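Local structure of IscA (Thermosynechococcus elongatus, 1X0G) at the interface of chains A and B. The protein serves as a scaffold for iron-sulfur cluster biosynthesis, binding a [2Fe-2S] cluster in an asymmetric homodimer. Sequence-based numbering; all coordinates share one arbitrary frame. Chains: chain A/B, IscA.

The interface of chains A and B. Residues chain A 3-6, 9; chain B 59-60, 62, 79.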
# COMPACT_ATOMS: atom_id res chain seq x y z
N GLU A 3 -16.22 7.47 -3.03
CA GLU A 3 -17.43 6.67 -2.86
C GLU A 3 -17.48 5.86 -1.55
O GLU A 3 -16.47 5.41 -1.04
CB GLU A 3 -17.57 5.78 -4.03
CG GLU A 3 -16.38 5.96 -4.94
CD GLU A 3 -16.44 5.07 -6.20
OE1 GLU A 3 -17.51 5.04 -6.85
OE2 GLU A 3 -15.43 4.39 -6.55
N LEU A 4 -18.67 5.72 -0.99
CA LEU A 4 -18.88 4.91 0.19
C LEU A 4 -19.91 3.92 -0.18
O LEU A 4 -20.97 4.31 -0.49
CB LEU A 4 -19.44 5.75 1.30
CG LEU A 4 -18.54 6.93 1.61
CD1 LEU A 4 -19.37 7.98 2.26
CD2 LEU A 4 -17.41 6.49 2.54
N THR A 5 -19.58 2.64 -0.22
CA THR A 5 -20.53 1.59 -0.57
C THR A 5 -21.59 1.58 0.50
O THR A 5 -21.44 2.22 1.54
CB THR A 5 -19.87 0.34 -0.37
OG1 THR A 5 -19.49 0.27 1.03
CG2 THR A 5 -18.61 0.26 -1.26
N PRO A 6 -22.68 0.86 0.26
CA PRO A 6 -23.72 1.15 1.25
C PRO A 6 -23.47 0.41 2.56
O PRO A 6 -24.01 0.78 3.62
CB PRO A 6 -25.04 0.74 0.55
CG PRO A 6 -24.59 -0.31 -0.48
CD PRO A 6 -23.12 -0.11 -0.78
N ILE A 9 -21.77 2.82 4.64
CA ILE A 9 -22.75 3.70 5.23
C ILE A 9 -23.42 3.13 6.51
O ILE A 9 -23.55 3.84 7.52
CB ILE A 9 -23.71 4.11 4.11
CG1 ILE A 9 -22.95 5.08 3.18
CG2 ILE A 9 -25.05 4.68 4.63
CD1 ILE A 9 -23.51 5.18 1.76
N SER B 59 -21.68 11.09 -0.84
CA SER B 59 -21.96 9.75 -1.29
C SER B 59 -23.18 9.30 -0.57
O SER B 59 -23.22 9.20 0.66
CB SER B 59 -20.79 8.81 -1.06
OG SER B 59 -20.93 7.75 -1.99
N GLN B 60 -24.20 9.09 -1.38
CA GLN B 60 -25.42 8.52 -0.91
C GLN B 60 -25.88 9.21 0.36
O GLN B 60 -26.18 8.57 1.38
CB GLN B 60 -25.21 7.04 -0.69
CG GLN B 60 -24.36 6.42 -1.77
CD GLN B 60 -24.26 4.93 -1.57
OE1 GLN B 60 -25.30 4.27 -1.43
NE2 GLN B 60 -23.04 4.39 -1.53
N TRP B 62 -24.60 11.03 2.57
CA TRP B 62 -23.61 11.38 3.59
C TRP B 62 -22.87 12.58 3.14
O TRP B 62 -22.35 12.60 2.03
CB TRP B 62 -22.56 10.24 3.85
CG TRP B 62 -22.98 9.47 5.05
CD1 TRP B 62 -23.80 8.39 5.07
CD2 TRP B 62 -22.71 9.78 6.41
NE1 TRP B 62 -24.08 8.00 6.38
CE2 TRP B 62 -23.43 8.84 7.22
CE3 TRP B 62 -21.96 10.78 7.04
CZ2 TRP B 62 -23.39 8.84 8.60
CZ3 TRP B 62 -21.92 10.79 8.41
CH2 TRP B 62 -22.63 9.82 9.19
N VAL B 79 -14.66 3.67 -0.42
CA VAL B 79 -14.58 3.08 0.89
C VAL B 79 -15.63 1.96 1.08
O VAL B 79 -16.88 2.18 1.11
CB VAL B 79 -14.73 4.14 1.92
CG1 VAL B 79 -14.70 3.53 3.30
CG2 VAL B 79 -13.69 5.30 1.71
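B:Gln60 and A:Ile9 meet across the boundary with their side chains crossing at a slant. The glutamine chain runs extended beyond CG (chi2 -176°), and this straight reach carries its aliphatic stem and amide along the tip of the isoleucine. A:Ile9 CD1 lies 3.5 Å from B:Gln60 CB and 3.4 Å from the amide carbon CD, so a long residue with methylene groups suits a place where a polar end must pass a greasy one. The amide end also comes up to the backbone carbonyl of A:Leu4, but the modelled approach is too short to be trusted and no bond can be read from it. A:Ile9 and the indole of B:Trp62 run antiparallel alongside each other; CG2 sits 3.9 Å from NE1 of the indole, and the CG1 methylene meets the ring at CD1, while CD1 of A:Ile9, at the tip of the longer branch, reaches the glutamine. The indole suits its place by offering isoleucine a broad, largely apolar surface.

A:Leu4 forks between two partners. With CG anti to the carbonyl carbon (chi1 -57°), its CD2 methyl packs 3.6 Å from B:Val79 CB, the two side chains running parallel, while CD1 touches CB of B:Ser59. The small serine also accepts a hydrogen bond at OG from A:Leu4 N, 3.2 Å away and nearly straight.

Strand 3-4 of chain A pairs in parallel with strand 78-84 of chain B, where a compact, branched valine suits the strand. B:Val79 N donates to A:Glu3 O at 2.6 Å, and B:Val79 O accepts from A:Thr5 N. The A:Thr5 hydroxyl OG1, which threonine can offer beside its own N-H, adds a second bond to that oxygen, 3.2 Å long and in the carbonyl plane on a lone pair. Strand 3-4 and the start of helix 6-16 thus lie against chain B; with its two-fold twin the patch helps to hold chains A and B together within the four-chain assembly, and so probably supports the scaffold.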